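Local coordinates for protein methyltransferase (Pyrococcus horikoshii, PDB 1IXK) that probably methylates cytosine at carbon 5 in RNA, using S-adenosyl-L-methionine as methyl donor, as a member of the RsmB/NOP methyltransferase family, at residues 45-50 with 98-103; 107-112 with 132-136; 120-126 with 188-194; 241-247 with 306-312. All coordinates share one frame; numbering follows the deposited sequence.

Contact 1. Residues 45-50 with 98-103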
# COMPACT_ATOMS: atom_id res chain seq x y z
N ARG A 45 -11.37 -9.58 -7.47
CA ARG A 45 -10.26 -10.40 -7.00
C ARG A 45 -9.12 -10.17 -8.00
O ARG A 45 -9.30 -10.36 -9.20
CB ARG A 45 -10.66 -11.88 -6.97
CG ARG A 45 -9.56 -12.80 -6.47
CD ARG A 45 -10.07 -14.22 -6.18
NE ARG A 45 -10.92 -14.27 -5.00
CZ ARG A 45 -12.23 -14.01 -4.99
NH1 ARG A 45 -12.85 -13.67 -6.11
NH2 ARG A 45 -12.91 -14.07 -3.85
N CYS A 46 -7.96 -9.75 -7.50
CA CYS A 46 -6.82 -9.48 -8.38
C CYS A 46 -5.63 -10.37 -8.04
O CYS A 46 -5.52 -10.90 -6.93
CB CYS A 46 -6.40 -8.01 -8.28
SG CYS A 46 -7.75 -6.79 -8.37
N PHE A 47 -4.73 -10.53 -9.00
CA PHE A 47 -3.55 -11.35 -8.76
C PHE A 47 -2.31 -10.74 -9.39
O PHE A 47 -2.40 -9.93 -10.31
CB PHE A 47 -3.77 -12.78 -9.30
CG PHE A 47 -3.93 -12.85 -10.79
CD1 PHE A 47 -2.82 -12.86 -11.63
CD2 PHE A 47 -5.20 -12.87 -11.37
CE1 PHE A 47 -2.96 -12.89 -13.01
CE2 PHE A 47 -5.36 -12.90 -12.76
CZ PHE A 47 -4.24 -12.91 -13.58
N ARG A 48 -1.16 -11.16 -8.89
CA ARG A 48 0.13 -10.69 -9.37
C ARG A 48 0.91 -11.88 -9.89
O ARG A 48 0.98 -12.91 -9.24
CB ARG A 48 0.89 -10.05 -8.21
CG ARG A 48 2.32 -9.64 -8.51
CD ARG A 48 3.05 -9.33 -7.22
NE ARG A 48 3.73 -10.49 -6.65
CZ ARG A 48 3.78 -10.78 -5.36
NH1 ARG A 48 4.43 -11.85 -4.95
NH2 ARG A 48 3.15 -10.01 -4.47
N VAL A 49 1.47 -11.75 -11.09
CA VAL A 49 2.26 -12.83 -11.66
C VAL A 49 3.60 -12.88 -10.95
O VAL A 49 4.27 -11.85 -10.80
CB VAL A 49 2.53 -12.60 -13.16
CG1 VAL A 49 3.42 -13.71 -13.70
CG2 VAL A 49 1.21 -12.54 -13.93
N ASN A 50 4.00 -14.07 -10.49
CA ASN A 50 5.29 -14.21 -9.83
C ASN A 50 6.34 -14.45 -10.90
O ASN A 50 6.56 -15.58 -11.35
CB ASN A 50 5.26 -15.37 -8.83
CG ASN A 50 6.62 -15.62 -8.19
OD1 ASN A 50 7.50 -14.76 -8.23
ND2 ASN A 50 6.79 -16.79 -7.60
N GLY A 98 2.69 -21.48 -6.83
CA GLY A 98 3.34 -20.19 -6.69
C GLY A 98 3.60 -19.37 -7.95
O GLY A 98 4.55 -18.58 -7.98
N LEU A 99 2.78 -19.54 -8.98
CA LEU A 99 2.97 -18.78 -10.21
C LEU A 99 2.27 -17.42 -10.14
O LEU A 99 2.60 -16.51 -10.89
CB LEU A 99 2.46 -19.57 -11.42
CG LEU A 99 3.15 -20.92 -11.64
CD1 LEU A 99 2.80 -21.44 -13.03
CD2 LEU A 99 4.67 -20.75 -11.51
N ILE A 100 1.31 -17.31 -9.22
CA ILE A 100 0.59 -16.06 -9.01
C ILE A 100 0.33 -15.88 -7.53
O ILE A 100 0.35 -16.84 -6.76
CB ILE A 100 -0.77 -16.03 -9.77
CG1 ILE A 100 -1.64 -17.21 -9.34
CG2 ILE A 100 -0.53 -16.05 -11.28
CD1 ILE A 100 -3.07 -17.11 -9.85
N TYR A 101 0.11 -14.63 -7.12
CA TYR A 101 -0.16 -14.32 -5.72
C TYR A 101 -1.38 -13.42 -5.69
O TYR A 101 -1.47 -12.46 -6.45
CB TYR A 101 1.04 -13.61 -5.09
CG TYR A 101 0.88 -13.33 -3.62
CD1 TYR A 101 0.27 -12.16 -3.17
CD2 TYR A 101 1.32 -14.25 -2.66
CE1 TYR A 101 0.09 -11.92 -1.80
CE2 TYR A 101 1.14 -14.02 -1.30
CZ TYR A 101 0.53 -12.85 -0.88
OH TYR A 101 0.37 -12.62 0.46
N ILE A 102 -2.33 -13.73 -4.81
CA ILE A 102 -3.55 -12.94 -4.70
C ILE A 102 -3.43 -11.80 -3.69
O ILE A 102 -3.09 -12.02 -2.53
CB ILE A 102 -4.75 -13.82 -4.28
CG1 ILE A 102 -4.91 -15.01 -5.24
CG2 ILE A 102 -6.03 -12.98 -4.26
CD1 ILE A 102 -5.26 -14.61 -6.66
N GLN A 103 -3.71 -10.59 -4.14
CA GLN A 103 -3.65 -9.41 -3.29
C GLN A 103 -4.42 -8.28 -3.96
O GLN A 103 -4.65 -8.31 -5.17
CB GLN A 103 -2.20 -8.99 -3.03
CG GLN A 103 -1.43 -8.58 -4.28
CD GLN A 103 0.01 -8.18 -3.98
OE1 GLN A 103 0.88 -8.28 -4.84
NE2 GLN A 103 0.26 -7.73 -2.75
O HOH W 1 -7.53 -9.34 -4.69
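Arg48 and Tyr101 form the central hydrogen-bonded pair of two antiparallel strands, 46-49 and 100-102, in the N-terminal sheet. Backbone bonds run both ways, Arg48 N to Tyr101 O at 2.8 Å and Tyr101 N to Arg48 O at 2.9 Å. The packed face carries Phe47, Val49, Ile100 and Ile102, and helix 56-65 covers part of it. There CD1 of Ile102 presses on Phe47 CB at 3.5 Å. CG2 of Ile100 meets Phe47 CD1 at 3.9 Å. The looser end is at exposed Arg45, whose CG only brushes Ile102 CG2; its guanidinium is held by Glu85, outside the two strands. A water bridges Cys46 N and, weakly, Gln103 O.

On the other face the Arg48 guanidinium lies 7° from parallel to the Tyr101 ring, with Tyr101 CB over one face. Gln103 CG sits between its backbone N and carbonyl carbon (chi1 63°). The extended chain carries OE1 to Arg48 NH2, which donates at 2.9 Å from above the carbonyl plane. Past the strand end, Asn50 ND2 donates to Gly98 O and Leu166 O. Arg48 also bonds Gly131 O and Gln138. Its charge is probably shared among neutral acceptors, and it ties this sheet to the predicted cofactor-binding loop.

Contact 2. Residues 107-112 with 132-136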
# COMPACT_ATOMS: atom_id res chain seq x y z
N SER A 107 -2.50 -2.68 -3.12
CA SER A 107 -1.32 -3.18 -2.42
C SER A 107 -0.14 -3.44 -3.36
O SER A 107 0.98 -3.63 -2.91
CB SER A 107 -1.67 -4.45 -1.63
OG SER A 107 -1.99 -5.53 -2.50
N MSE A 108 -0.39 -3.43 -4.67
CA MSE A 108 0.67 -3.66 -5.65
C MSE A 108 1.45 -2.38 -5.95
O MSE A 108 2.60 -2.43 -6.37
CB MSE A 108 0.07 -4.20 -6.96
CG MSE A 108 -0.60 -5.57 -6.86
SE MSE A 108 -1.22 -6.17 -8.47
CE MSE A 108 -2.46 -7.34 -7.92
N TYR A 109 0.82 -1.24 -5.71
CA TYR A 109 1.45 0.05 -6.00
C TYR A 109 2.74 0.36 -5.22
O TYR A 109 3.76 0.69 -5.83
CB TYR A 109 0.43 1.18 -5.77
CG TYR A 109 0.72 2.48 -6.52
CD1 TYR A 109 1.97 2.73 -7.08
CD2 TYR A 109 -0.26 3.46 -6.64
CE1 TYR A 109 2.24 3.92 -7.74
CE2 TYR A 109 0.00 4.67 -7.30
CZ TYR A 109 1.25 4.89 -7.84
OH TYR A 109 1.53 6.07 -8.48
N PRO A 110 2.72 0.25 -3.88
CA PRO A 110 3.92 0.54 -3.08
C PRO A 110 5.22 -0.14 -3.51
O PRO A 110 6.23 0.54 -3.72
CB PRO A 110 3.49 0.15 -1.66
CG PRO A 110 2.04 0.50 -1.66
CD PRO A 110 1.58 -0.07 -3.00
N PRO A 111 5.22 -1.47 -3.66
CA PRO A 111 6.46 -2.14 -4.07
C PRO A 111 6.97 -1.65 -5.43
O PRO A 111 8.16 -1.42 -5.61
CB PRO A 111 6.08 -3.62 -4.13
CG PRO A 111 4.89 -3.72 -3.25
CD PRO A 111 4.13 -2.45 -3.48
N VAL A 112 6.05 -1.50 -6.38
CA VAL A 112 6.41 -1.06 -7.72
C VAL A 112 6.96 0.37 -7.68
O VAL A 112 7.96 0.68 -8.33
CB VAL A 112 5.20 -1.14 -8.68
CG1 VAL A 112 5.58 -0.61 -10.05
CG2 VAL A 112 4.72 -2.59 -8.78
N LYS A 132 3.40 -7.76 -0.14
CA LYS A 132 4.27 -6.71 -0.66
C LYS A 132 5.74 -7.10 -0.56
O LYS A 132 6.55 -6.71 -1.39
CB LYS A 132 4.04 -5.39 0.09
CG LYS A 132 2.66 -4.78 -0.11
CD LYS A 132 2.63 -3.36 0.41
CE LYS A 132 1.22 -2.82 0.44
NZ LYS A 132 0.37 -3.65 1.32
N THR A 133 6.08 -7.86 0.48
CA THR A 133 7.45 -8.28 0.67
C THR A 133 7.90 -9.19 -0.48
O THR A 133 9.01 -9.05 -0.99
CB THR A 133 7.62 -9.04 2.00
OG1 THR A 133 7.00 -8.29 3.05
CG2 THR A 133 9.11 -9.21 2.31
N SER A 134 7.03 -10.11 -0.89
CA SER A 134 7.37 -11.01 -1.99
C SER A 134 7.39 -10.26 -3.33
O SER A 134 8.09 -10.66 -4.26
CB SER A 134 6.38 -12.20 -2.03
OG SER A 134 5.03 -11.77 -2.08
N TYR A 135 6.64 -9.17 -3.42
CA TYR A 135 6.64 -8.40 -4.66
C TYR A 135 8.02 -7.75 -4.76
O TYR A 135 8.64 -7.75 -5.83
CB TYR A 135 5.54 -7.32 -4.64
CG TYR A 135 5.08 -6.86 -6.01
CD1 TYR A 135 3.83 -6.27 -6.19
CD2 TYR A 135 5.88 -7.06 -7.15
CE1 TYR A 135 3.38 -5.88 -7.45
CE2 TYR A 135 5.44 -6.67 -8.42
CZ TYR A 135 4.18 -6.08 -8.56
OH TYR A 135 3.72 -5.71 -9.81
N LEU A 136 8.51 -7.21 -3.65
CA LEU A 136 9.84 -6.59 -3.63
C LEU A 136 10.87 -7.62 -4.08
O LEU A 136 11.78 -7.31 -4.85
CB LEU A 136 10.21 -6.10 -2.22
CG LEU A 136 9.36 -5.01 -1.57
CD1 LEU A 136 9.79 -4.83 -0.12
CD2 LEU A 136 9.48 -3.70 -2.34
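The Tyr135 ring has CB of Met108, a selenomethionine, at its edge and in its plane, 3.7 Å from CE1. Pro111 CB, Met108 O and Val112 CG2 approach the same ring obliquely. The two side chains Met108 and Tyr135 cross at about a right angle. CG2 of Val112 reaches the phenol end, 3.5 Å from Tyr135 CZ. With CG roughly opposite the backbone N (chi1 -156°), the ring is carried toward Met108 and Val112. Its hydroxyl is bonded to Glu78, outside the two helices.

Pro111 lies in the middle of the contact. Its CB lies 3.8 Å from Tyr135 CB and also touches CD2 of Leu136. Its CG meets CB of Lys132 at 3.8 Å, the proline and lysine crossing at about a right angle. Beyond that point the lysine chain runs past Ser107 and Pro110, with CE 3.5 Å from Ser107 O. A bend at chi4 (60°) then turns NZ beside Ser107 CB.

The short helix segments cross at -37° with axes 8.9 Å apart. Segment 107-112 is kinked at its two prolines, whose nitrogens cannot donate to the preceding turn. Segment 132-136 lies in helix 131-139, which follows the predicted S-adenosyl-L-methionine loop in the Rossmann-like domain. Lys132 is one of the predicted binding residues.

Contacts between the helices are mostly carbon to carbon. The aliphatic part of Lys132 lies over the buried Ser107 O, which has no partner in the model. A long, weak ion pair with Asp194 OD1 links the end of this lysine to another predicted binding residue.

Contact 3. Residues 120-126 with 188-194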
# COMPACT_ATOMS: atom_id res chain seq x y z
N GLU A 120 20.19 -4.51 -4.06
CA GLU A 120 20.02 -3.48 -3.04
C GLU A 120 19.65 -4.03 -1.67
O GLU A 120 19.18 -5.16 -1.54
CB GLU A 120 18.96 -2.46 -3.49
CG GLU A 120 19.35 -1.70 -4.75
CD GLU A 120 18.47 -0.49 -4.99
OE1 GLU A 120 17.24 -0.65 -4.99
OE2 GLU A 120 19.02 0.61 -5.18
N ILE A 121 19.89 -3.21 -0.64
CA ILE A 121 19.57 -3.56 0.74
C ILE A 121 18.25 -2.86 1.03
O ILE A 121 18.18 -1.63 1.11
CB ILE A 121 20.66 -3.04 1.70
CG1 ILE A 121 22.02 -3.56 1.25
CG2 ILE A 121 20.36 -3.47 3.13
CD1 ILE A 121 22.08 -5.08 1.09
N VAL A 122 17.20 -3.66 1.20
CA VAL A 122 15.85 -3.15 1.39
C VAL A 122 15.18 -3.61 2.67
O VAL A 122 15.51 -4.67 3.19
CB VAL A 122 14.98 -3.58 0.19
CG1 VAL A 122 13.57 -3.04 0.31
CG2 VAL A 122 15.62 -3.11 -1.12
N ALA A 123 14.25 -2.81 3.17
CA ALA A 123 13.50 -3.16 4.37
C ALA A 123 12.00 -2.94 4.15
O ALA A 123 11.60 -1.95 3.54
CB ALA A 123 13.97 -2.33 5.57
N ASP A 124 11.19 -3.88 4.62
CA ASP A 124 9.74 -3.74 4.56
C ASP A 124 9.38 -3.51 6.02
O ASP A 124 9.57 -4.38 6.85
CB ASP A 124 9.08 -5.03 4.06
CG ASP A 124 7.58 -4.86 3.84
OD1 ASP A 124 7.00 -3.92 4.42
OD2 ASP A 124 6.99 -5.66 3.08
N MSE A 125 8.89 -2.32 6.35
CA MSE A 125 8.56 -2.00 7.73
C MSE A 125 7.12 -2.34 8.12
O MSE A 125 6.63 -1.89 9.15
CB MSE A 125 8.84 -0.52 8.01
CG MSE A 125 10.33 -0.19 8.12
SE MSE A 125 10.59 1.56 8.47
CE MSE A 125 10.21 1.59 10.27
N ALA A 126 6.46 -3.15 7.30
CA ALA A 126 5.08 -3.54 7.56
C ALA A 126 4.94 -4.28 8.89
O ALA A 126 5.87 -4.95 9.34
CB ALA A 126 4.55 -4.42 6.43
N PHE A 188 20.14 1.32 4.67
CA PHE A 188 19.29 0.84 3.58
C PHE A 188 19.25 1.69 2.32
O PHE A 188 19.32 2.91 2.38
CB PHE A 188 17.86 0.66 4.10
CG PHE A 188 17.73 -0.44 5.11
CD1 PHE A 188 17.45 -1.75 4.70
CD2 PHE A 188 17.90 -0.18 6.46
CE1 PHE A 188 17.36 -2.78 5.63
CE2 PHE A 188 17.81 -1.21 7.40
CZ PHE A 188 17.54 -2.51 6.99
N ASP A 189 19.10 1.01 1.18
CA ASP A 189 18.98 1.69 -0.11
C ASP A 189 17.52 2.08 -0.31
O ASP A 189 17.22 3.16 -0.82
CB ASP A 189 19.36 0.75 -1.27
CG ASP A 189 20.83 0.40 -1.30
OD1 ASP A 189 21.66 1.33 -1.29
OD2 ASP A 189 21.14 -0.81 -1.34
N LYS A 190 16.62 1.19 0.09
CA LYS A 190 15.18 1.40 -0.08
C LYS A 190 14.38 0.93 1.14
O LYS A 190 14.73 -0.07 1.77
CB LYS A 190 14.67 0.60 -1.29
CG LYS A 190 15.33 0.91 -2.62
CD LYS A 190 14.88 2.23 -3.17
CE LYS A 190 14.90 2.22 -4.69
NZ LYS A 190 16.21 1.81 -5.25
N ILE A 191 13.31 1.65 1.45
CA ILE A 191 12.45 1.29 2.57
C ILE A 191 10.98 1.37 2.18
O ILE A 191 10.54 2.34 1.58
CB ILE A 191 12.69 2.22 3.79
CG1 ILE A 191 14.11 2.02 4.30
CG2 ILE A 191 11.65 1.92 4.89
CD1 ILE A 191 14.45 2.82 5.52
N LEU A 192 10.24 0.32 2.50
CA LEU A 192 8.81 0.29 2.22
C LEU A 192 8.08 0.45 3.55
O LEU A 192 8.21 -0.40 4.43
CB LEU A 192 8.41 -1.05 1.57
CG LEU A 192 6.97 -1.11 1.04
CD1 LEU A 192 6.83 -0.16 -0.16
CD2 LEU A 192 6.62 -2.54 0.62
N LEU A 193 7.35 1.55 3.70
CA LEU A 193 6.59 1.80 4.92
C LEU A 193 5.13 1.77 4.53
O LEU A 193 4.51 2.81 4.26
CB LEU A 193 6.96 3.16 5.52
CG LEU A 193 6.16 3.62 6.75
CD1 LEU A 193 6.07 2.49 7.79
CD2 LEU A 193 6.84 4.84 7.33
N ASP A 194 4.58 0.56 4.50
CA ASP A 194 3.20 0.32 4.13
C ASP A 194 2.37 -0.04 5.35
O ASP A 194 2.66 -1.00 6.06
CB ASP A 194 3.13 -0.82 3.11
CG ASP A 194 3.96 -2.04 3.53
OD1 ASP A 194 3.47 -3.17 3.34
OD2 ASP A 194 5.09 -1.86 4.03
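Ile121 and Asp189 begin the pairing of two neighbouring parallel strands, 121-124 and 190-194, in the Rossmann-like sheet of a class I methyltransferase. Backbone bonds hold the register: Asp189 N to Ile121 O, Ala123 N to Lys190 O, Leu192 N to Ala123 O, and Met125 N to Leu192 O at 2.8 Å. Asp189 OD2 also accepts from Ile121 N, on the anti side at 2.8 Å, while OD1 forms a salt bridge with Lys237.

The charged contact is at the start of the strands. Lys190 NZ meets the syn lone pair of Glu120 OE1 at 2.7 Å. The lysine folds back to it through bends at chi2 (-74°) and chi4 (-53°). With an alanine in place of Glu120, the Lys190 amine would probably lose its salt-bridge mate and be set free to turn.

Among apolar groups, Ala123 CB sits over one face of the Phe188 ring, 3.8 Å from its centroid, as a CH-pi contact. SE of selenomethionine Met125 packs on Ile191 CG2.

Two acids meet at the other end. Asp124 OD2 is bonded to Thr133 OG1. Asp124 OD1 closes an Asx turn with Ala126 N at 3.0 Å. That OD1 lies 2.8 Å from Asp194 OD2, a close approach of two acceptors.

Contact 4. Residues 241-247 with 306-312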
# COMPACT_ATOMS: atom_id res chain seq x y z
N ILE A 241 15.65 5.88 -0.99
CA ILE A 241 14.22 6.10 -1.23
C ILE A 241 13.33 5.37 -0.23
O ILE A 241 13.59 4.21 0.11
CB ILE A 241 13.81 5.63 -2.64
CG1 ILE A 241 14.73 6.25 -3.70
CG2 ILE A 241 12.34 5.97 -2.91
CD1 ILE A 241 14.62 7.75 -3.82
N LEU A 242 12.29 6.04 0.23
CA LEU A 242 11.32 5.43 1.13
C LEU A 242 9.95 5.69 0.55
O LEU A 242 9.63 6.81 0.14
CB LEU A 242 11.41 6.03 2.54
CG LEU A 242 10.46 5.41 3.59
CD1 LEU A 242 11.07 5.52 4.97
CD2 LEU A 242 9.09 6.08 3.54
N VAL A 243 9.13 4.64 0.46
CA VAL A 243 7.78 4.81 -0.05
C VAL A 243 6.86 4.62 1.13
O VAL A 243 6.93 3.62 1.85
CB VAL A 243 7.45 3.80 -1.17
CG1 VAL A 243 5.95 3.77 -1.42
CG2 VAL A 243 8.17 4.22 -2.45
N TYR A 244 6.01 5.62 1.34
CA TYR A 244 5.05 5.67 2.43
C TYR A 244 3.65 5.49 1.88
O TYR A 244 3.26 6.18 0.94
CB TYR A 244 5.18 7.03 3.12
CG TYR A 244 4.18 7.29 4.23
CD1 TYR A 244 2.89 7.73 3.95
CD2 TYR A 244 4.55 7.14 5.56
CE1 TYR A 244 1.99 8.03 4.97
CE2 TYR A 244 3.66 7.43 6.59
CZ TYR A 244 2.39 7.87 6.30
OH TYR A 244 1.53 8.18 7.33
N SER A 245 2.89 4.56 2.45
CA SER A 245 1.54 4.35 1.97
C SER A 245 0.60 3.93 3.09
O SER A 245 1.03 3.35 4.09
CB SER A 245 1.52 3.28 0.87
OG SER A 245 1.93 2.01 1.36
N THR A 246 -0.68 4.24 2.91
CA THR A 246 -1.70 3.87 3.89
C THR A 246 -2.99 3.59 3.13
O THR A 246 -3.11 3.89 1.94
CB THR A 246 -2.05 5.02 4.86
OG1 THR A 246 -2.94 5.93 4.19
CG2 THR A 246 -0.81 5.77 5.32
N CYS A 247 -3.96 3.01 3.83
CA CYS A 247 -5.27 2.74 3.25
C CYS A 247 -6.28 3.58 4.02
O CYS A 247 -7.36 3.12 4.37
CB CYS A 247 -5.61 1.26 3.37
SG CYS A 247 -4.95 0.28 1.98
N GLY A 306 -9.67 3.27 -0.13
CA GLY A 306 -9.09 4.61 -0.11
C GLY A 306 -7.60 4.35 0.07
O GLY A 306 -7.22 3.56 0.92
N PHE A 307 -6.77 5.02 -0.72
CA PHE A 307 -5.33 4.77 -0.68
C PHE A 307 -4.51 6.06 -0.81
O PHE A 307 -4.95 7.01 -1.45
CB PHE A 307 -5.00 3.81 -1.83
CG PHE A 307 -3.57 3.39 -1.92
CD1 PHE A 307 -3.07 2.38 -1.12
CD2 PHE A 307 -2.72 3.99 -2.86
CE1 PHE A 307 -1.75 1.94 -1.25
CE2 PHE A 307 -1.41 3.56 -2.99
CZ PHE A 307 -0.92 2.54 -2.19
N PHE A 308 -3.34 6.09 -0.19
CA PHE A 308 -2.45 7.26 -0.24
C PHE A 308 -1.03 6.74 -0.37
O PHE A 308 -0.65 5.79 0.30
CB PHE A 308 -2.55 8.08 1.06
CG PHE A 308 -1.56 9.20 1.15
CD1 PHE A 308 -1.79 10.41 0.50
CD2 PHE A 308 -0.38 9.06 1.89
CE1 PHE A 308 -0.87 11.47 0.59
CE2 PHE A 308 0.54 10.11 1.99
CZ PHE A 308 0.29 11.31 1.34
N ILE A 309 -0.24 7.38 -1.23
CA ILE A 309 1.13 6.95 -1.40
C ILE A 309 2.04 8.13 -1.72
O ILE A 309 1.66 9.01 -2.49
CB ILE A 309 1.26 5.90 -2.54
CG1 ILE A 309 2.72 5.46 -2.67
CG2 ILE A 309 0.75 6.49 -3.85
CD1 ILE A 309 2.94 4.30 -3.64
N ALA A 310 3.23 8.12 -1.14
CA ALA A 310 4.21 9.18 -1.37
C ALA A 310 5.59 8.56 -1.53
O ALA A 310 5.94 7.61 -0.83
CB ALA A 310 4.22 10.16 -0.21
N LYS A 311 6.38 9.10 -2.45
CA LYS A 311 7.73 8.60 -2.69
C LYS A 311 8.72 9.64 -2.20
O LYS A 311 8.79 10.75 -2.73
CB LYS A 311 7.93 8.32 -4.18
CG LYS A 311 9.26 7.68 -4.52
CD LYS A 311 9.22 7.11 -5.93
CE LYS A 311 10.54 6.48 -6.30
NZ LYS A 311 10.40 5.63 -7.52
N ILE A 312 9.48 9.27 -1.18
CA ILE A 312 10.43 10.18 -0.55
C ILE A 312 11.90 9.87 -0.82
O ILE A 312 12.33 8.72 -0.71
CB ILE A 312 10.21 10.15 0.98
CG1 ILE A 312 8.75 10.50 1.30
CG2 ILE A 312 11.17 11.10 1.67
CD1 ILE A 312 8.37 10.33 2.77
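Tyr244 and Ala310 form a hydrogen-bonded pair in the antiparallel pairing of strands 241-246 and 307-312. This pairing brings an antiparallel strand into the otherwise parallel core of the Rossmann-like methyltransferase sheet. Six backbone bonds join the strands, such as Ala310 N to Tyr244 O at 2.8 Å.

One face carries Leu242, Tyr244, Thr246, Phe308, Ala310 and Ile312. Here the Tyr244 side chain brings CD1 to the edge of the Phe308 ring, in its plane, 3.9 Å from CE2. The tyrosine hydroxyl binds Glu253 O.

On the other face Val243 places CG1 opposite its backbone N (chi1 165°), against Ile309 CD1 at 3.8 Å. Extended Lys311 lays CE 3.9 Å from Ile241 CG2 and sends NZ on to Ala113 O. Phe307 holds CG trans to its own N (chi1 -178°), which brings the ring alongside the partner strand. Its CZ then lies 4.0 Å from Ser245 CB, and Pro110 also touches it. A serine at Phe307 is likely to open a gap beside Ser245 and Pro110 and leave Cys247 SG without the ring it touches. Cys247, the predicted nucleophile, is disulfide-bonded to Cys197 here, and its SG lies at the ring edge, 4.2 Å from Phe307 CD1.

How the contacts relate
Contact 2 is the hub: its centre lies about 11 Å from that of each other contact, and it touches all three. Arg48 NH1 of contact 1 reaches Ser134 OG of contact 2 at 2.9 Å, joining the N-terminal sheet to the Rossmann-like domain. Asp124 OD2 of contact 3 lies 2.6 Å from Thr133 OG1. Contacts 3 and 4 share one sheet, with Leu193 N 2.8 Å from Val243 O. Pro110 packs on Ser245 and Phe307 of contact 4. Lys132 and Asp194, predicted cofactor residues, lie near the predicted nucleophile. The side chain of Lys132 is about 7 Å from that of Cys247. The side chain of Asp194 is about 8 Å from that of Cys247.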